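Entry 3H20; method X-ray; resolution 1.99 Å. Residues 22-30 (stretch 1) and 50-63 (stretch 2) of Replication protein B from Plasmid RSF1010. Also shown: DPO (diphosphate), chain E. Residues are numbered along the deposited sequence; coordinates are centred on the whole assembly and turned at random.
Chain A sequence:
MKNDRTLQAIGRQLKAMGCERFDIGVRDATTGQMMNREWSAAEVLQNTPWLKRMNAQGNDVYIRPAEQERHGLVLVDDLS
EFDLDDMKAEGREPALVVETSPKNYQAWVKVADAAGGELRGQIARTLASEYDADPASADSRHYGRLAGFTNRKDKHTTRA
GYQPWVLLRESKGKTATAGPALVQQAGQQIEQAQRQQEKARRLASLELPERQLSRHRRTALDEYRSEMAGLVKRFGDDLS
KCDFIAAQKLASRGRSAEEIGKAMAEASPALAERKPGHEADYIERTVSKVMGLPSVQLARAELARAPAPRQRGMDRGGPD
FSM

Stretch 1 22-30: FDIGVRDAT
Stretch 2 (50-63) WLKRMNAQGNDVYI

Stretch 2 enters as a helix, turns, and returns as a strand antiparallel to strand 22-28; the two strand axes run at 159° and approach to 4.3 Å, whereas helix 50-56 lies 9.4 Å from strand 22-28 at 22°, nearly parallel to it. The helix has phi/psi near -61/-43, with Met54 N to Trp50 O and Asn55 N to Leu51 O both 2.9 Å. Leu51 (chi1 m, chi2 t) packs its CD2 3.9 Å from both Ile24 CG2 and Val26 CG2, seating the helix on the sheet face that carries Ile24 and Val26. One turn later Met54 (m, m, chi3 98°) places CB 4.1 Å from Val26 CG1, while its side-chain end leads away.

Gln57 (-89/10) is the first residue to leave helical angles. Gly58 follows at 104/12, where a CB would be jammed against the preceding carbonyl O, so the turn calls for glycine. Gly58 O accepts from Ala29 N (3.2 Å, 164°).

Asn59 (-95/134, chi1 m, chi2 -87°) ties the turn together: its ND2 donates to Met54 O (2.8 Å), and its O accepts from Asn55 ND2 (2.9 Å). Asn59 pairs with Asp28 at a non-hydrogen-bonded position, Asn59 CA to Asp28 CA 4.2 Å. Asn59 OD1 lies 3.1 Å from Asp28 N, but the angle is too poor for a hydrogen bond. A water bridges the side chains instead, donating to Asp28 OD2 (3.1 Å) and accepting from Asn59 ND2 (3.0 Å). Asn59 CB also meets Val26 CG1 at 3.6 Å.

From here hydrogen-bonded and non-hydrogen-bonded pairs alternate. Asp60 (-82/148, chi1 m) pairs with Arg27 through Asp60 N to Arg27 O (2.8 Å, 148°) and Arg27 N to Asp60 O (3.0 Å, 167°). Val61 (-116/122, t) faces Val26, CA to CA 4.9 Å; its CG1 is 4.2 Å from Ile24 CG2, and its CA contacts Gly25 O at 3.4 Å.

Tyr62 (-122/159, chi1 m, chi2 -87°) pairs with Gly25: Tyr62 N to Gly25 O is 2.8 Å and Gly25 N to Tyr62 O 2.9 Å, both near 161°. An ideal CB on Gly25 would sit 3.6 Å from Tyr62 CB. Arg27 CB (chi1 t) lies at the ring edge, 4.1 Å from Tyr62 CE2, and Tyr62 OH donates to diphosphate O2 at 2.6 Å.

Ile63 (-150/143, t, t) pairs with Ile24, packing CG1 3.7 Å from Ile24 CD1 (m, m). Ile63 CD1 reaches Phe22 CD2 (chi1 m) at 3.6 Å, approaching that ring obliquely.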

# COMPACT_ATOMS: atom_id res chain seq x y z
N PHE A 22 -7.29 -2.88 -22.66
CA PHE A 22 -5.95 -2.75 -22.09
C PHE A 22 -5.62 -1.27 -21.83
O PHE A 22 -6.10 -0.38 -22.55
CB PHE A 22 -4.90 -3.26 -23.10
CG PHE A 22 -5.05 -4.73 -23.46
CD1 PHE A 22 -5.86 -5.13 -24.52
CD2 PHE A 22 -4.35 -5.71 -22.75
CE1 PHE A 22 -5.99 -6.48 -24.86
CE2 PHE A 22 -4.47 -7.07 -23.07
CZ PHE A 22 -5.29 -7.45 -24.14
N ASP A 23 -4.79 -1.01 -20.82
CA ASP A 23 -4.12 0.28 -20.69
C ASP A 23 -2.78 0.16 -21.39
O ASP A 23 -2.03 -0.80 -21.15
CB ASP A 23 -3.87 0.65 -19.23
CG ASP A 23 -5.14 0.89 -18.47
OD1 ASP A 23 -6.11 1.42 -19.07
OD2 ASP A 23 -5.16 0.55 -17.26
N ILE A 24 -2.48 1.11 -22.27
CA ILE A 24 -1.16 1.20 -22.88
C ILE A 24 -0.47 2.43 -22.29
O ILE A 24 -1.03 3.53 -22.28
CB ILE A 24 -1.23 1.33 -24.43
CG1 ILE A 24 -1.81 0.06 -25.08
CG2 ILE A 24 0.15 1.68 -25.03
CD1 ILE A 24 -0.98 -1.23 -24.91
N GLY A 25 0.74 2.23 -21.78
CA GLY A 25 1.52 3.34 -21.22
C GLY A 25 2.72 3.66 -22.10
O GLY A 25 3.42 2.76 -22.58
N VAL A 26 2.96 4.95 -22.29
CA VAL A 26 4.07 5.43 -23.10
C VAL A 26 4.88 6.41 -22.24
O VAL A 26 4.35 7.46 -21.82
CB VAL A 26 3.56 6.06 -24.41
CG1 VAL A 26 4.67 6.76 -25.16
CG2 VAL A 26 2.94 4.98 -25.32
N ARG A 27 6.13 6.06 -21.94
CA ARG A 27 7.00 6.88 -21.08
C ARG A 27 8.34 7.25 -21.73
O ARG A 27 9.09 6.37 -22.17
CB ARG A 27 7.26 6.20 -19.74
CG ARG A 27 8.05 7.06 -18.75
CD ARG A 27 8.32 6.35 -17.43
NE ARG A 27 8.97 7.28 -16.50
CZ ARG A 27 8.31 8.07 -15.65
NH1 ARG A 27 8.99 8.89 -14.85
NH2 ARG A 27 6.98 8.04 -15.59
N ASP A 28 8.63 8.54 -21.75
CA ASP A 28 9.89 9.06 -22.27
C ASP A 28 11.01 8.82 -21.26
O ASP A 28 11.05 9.43 -20.18
CB ASP A 28 9.76 10.56 -22.59
CG ASP A 28 10.94 11.10 -23.40
OD1 ASP A 28 12.10 11.03 -22.92
OD2 ASP A 28 10.70 11.62 -24.50
N ALA A 29 11.93 7.93 -21.63
CA ALA A 29 13.02 7.49 -20.76
C ALA A 29 14.01 8.59 -20.36
O ALA A 29 14.67 8.50 -19.32
CB ALA A 29 13.76 6.34 -21.42
N THR A 30 14.12 9.63 -21.18
CA THR A 30 15.07 10.71 -20.91
C THR A 30 14.40 11.79 -20.07
O THR A 30 15.00 12.33 -19.13
CB THR A 30 15.57 11.34 -22.23
OG1 THR A 30 16.06 10.31 -23.10
CG2 THR A 30 16.69 12.35 -21.97
N TRP A 50 1.62 4.69 -34.48
CA TRP A 50 1.93 5.75 -33.51
C TRP A 50 2.89 5.27 -32.42
O TRP A 50 3.83 5.98 -32.05
CB TRP A 50 0.65 6.34 -32.90
CG TRP A 50 0.92 7.46 -31.94
CD1 TRP A 50 1.48 8.68 -32.22
CD2 TRP A 50 0.68 7.45 -30.53
NE1 TRP A 50 1.58 9.43 -31.08
CE2 TRP A 50 1.09 8.70 -30.03
CE3 TRP A 50 0.15 6.50 -29.64
CZ2 TRP A 50 1.00 9.03 -28.67
CZ3 TRP A 50 0.05 6.83 -28.29
CH2 TRP A 50 0.47 8.09 -27.82
N LEU A 51 2.66 4.06 -31.90
CA LEU A 51 3.52 3.47 -30.85
C LEU A 51 4.96 3.28 -31.33
O LEU A 51 5.90 3.54 -30.58
CB LEU A 51 2.94 2.13 -30.33
CG LEU A 51 1.56 2.18 -29.63
CD1 LEU A 51 1.09 0.76 -29.32
CD2 LEU A 51 1.58 3.03 -28.36
N LYS A 52 5.14 2.82 -32.57
CA LYS A 52 6.49 2.74 -33.16
C LYS A 52 7.15 4.11 -33.30
O LYS A 52 8.35 4.25 -33.05
CB LYS A 52 6.46 2.08 -34.53
CG LYS A 52 6.08 0.62 -34.51
CD LYS A 52 5.45 0.29 -35.84
CE LYS A 52 6.35 -0.56 -36.67
NZ LYS A 52 6.00 -1.99 -36.46
N ARG A 53 6.39 5.12 -33.72
CA ARG A 53 6.90 6.50 -33.80
C ARG A 53 7.41 6.94 -32.42
O ARG A 53 8.55 7.41 -32.29
CB ARG A 53 5.80 7.46 -34.31
CG ARG A 53 6.15 8.97 -34.23
CD ARG A 53 5.07 9.83 -34.91
NE ARG A 53 5.38 11.26 -34.88
CZ ARG A 53 6.15 11.88 -35.77
NH1 ARG A 53 6.69 11.20 -36.78
NH2 ARG A 53 6.37 13.19 -35.67
N MET A 54 6.57 6.77 -31.41
CA MET A 54 6.90 7.16 -30.04
C MET A 54 8.14 6.41 -29.50
O MET A 54 9.01 7.02 -28.85
CB MET A 54 5.69 6.96 -29.12
CG MET A 54 4.51 7.93 -29.36
SD MET A 54 4.93 9.65 -29.00
CE MET A 54 5.31 10.31 -30.61
N ASN A 55 8.21 5.11 -29.79
CA ASN A 55 9.35 4.24 -29.42
C ASN A 55 10.65 4.74 -30.06
O ASN A 55 11.69 4.86 -29.40
CB ASN A 55 9.03 2.78 -29.80
CG ASN A 55 10.06 1.75 -29.28
OD1 ASN A 55 10.45 0.84 -30.02
ND2 ASN A 55 10.46 1.86 -28.01
N ALA A 56 10.59 5.04 -31.36
CA ALA A 56 11.76 5.60 -32.07
C ALA A 56 12.20 6.95 -31.47
O ALA A 56 13.39 7.30 -31.53
CB ALA A 56 11.45 5.75 -33.54
N GLN A 57 11.26 7.69 -30.90
CA GLN A 57 11.55 9.00 -30.31
C GLN A 57 11.97 8.92 -28.83
O GLN A 57 12.10 9.95 -28.16
CB GLN A 57 10.37 9.96 -30.51
CG GLN A 57 10.13 10.34 -31.98
CD GLN A 57 8.94 11.26 -32.18
OE1 GLN A 57 8.06 11.36 -31.32
NE2 GLN A 57 8.90 11.95 -33.32
N GLY A 58 12.21 7.71 -28.34
CA GLY A 58 12.78 7.50 -27.00
C GLY A 58 11.84 7.05 -25.90
O GLY A 58 12.20 7.06 -24.72
N ASN A 59 10.63 6.64 -26.28
CA ASN A 59 9.60 6.18 -25.33
C ASN A 59 9.57 4.65 -25.13
O ASN A 59 9.60 3.90 -26.11
CB ASN A 59 8.21 6.66 -25.78
CG ASN A 59 8.04 8.17 -25.71
OD1 ASN A 59 7.68 8.73 -24.67
ND2 ASN A 59 8.31 8.85 -26.82
N ASP A 60 9.49 4.21 -23.87
CA ASP A 60 9.17 2.80 -23.58
C ASP A 60 7.65 2.58 -23.64
O ASP A 60 6.87 3.50 -23.35
CB ASP A 60 9.72 2.37 -22.21
CG ASP A 60 11.24 2.29 -22.20
OD1 ASP A 60 11.79 1.35 -22.80
OD2 ASP A 60 11.87 3.16 -21.58
N VAL A 61 7.25 1.37 -24.05
CA VAL A 61 5.85 1.01 -24.27
C VAL A 61 5.43 -0.10 -23.29
O VAL A 61 6.02 -1.19 -23.28
CB VAL A 61 5.58 0.56 -25.74
CG1 VAL A 61 4.07 0.35 -25.99
CG2 VAL A 61 6.17 1.57 -26.75
N TYR A 62 4.40 0.19 -22.50
CA TYR A 62 3.96 -0.67 -21.41
C TYR A 62 2.50 -1.09 -21.60
O TYR A 62 1.74 -0.44 -22.33
CB TYR A 62 4.09 0.05 -20.07
CG TYR A 62 5.49 0.47 -19.70
CD1 TYR A 62 6.34 -0.41 -19.01
CD2 TYR A 62 5.97 1.73 -20.01
CE1 TYR A 62 7.64 -0.03 -18.65
CE2 TYR A 62 7.26 2.12 -19.66
CZ TYR A 62 8.09 1.24 -18.98
OH TYR A 62 9.36 1.64 -18.65
N ILE A 63 2.11 -2.18 -20.94
CA ILE A 63 0.77 -2.76 -21.12
C ILE A 63 0.28 -3.45 -19.84
O ILE A 63 1.08 -4.04 -19.09
CB ILE A 63 0.68 -3.73 -22.37
CG1 ILE A 63 -0.77 -4.15 -22.64
CG2 ILE A 63 1.56 -5.00 -22.17
CD1 ILE A 63 -0.97 -5.00 -23.89
P1 DPO E . 10.94 -0.98 -16.51
O1 DPO E . 11.59 -1.16 -15.05
O2 DPO E . 10.48 0.45 -16.66
O3 DPO E . 9.95 -2.11 -16.72
O4 DPO E . 12.22 -1.20 -17.49
P2 DPO E . 13.18 -2.49 -17.39
O5 DPO E . 13.89 -2.34 -16.06
O6 DPO E . 12.24 -3.67 -17.49
O7 DPO E . 14.11 -2.34 -18.57
O HOH W 1 8.39 11.87 -26.53
O HOH W 2 13.33 10.80 -25.65
O HOH W 3 14.99 8.35 -24.61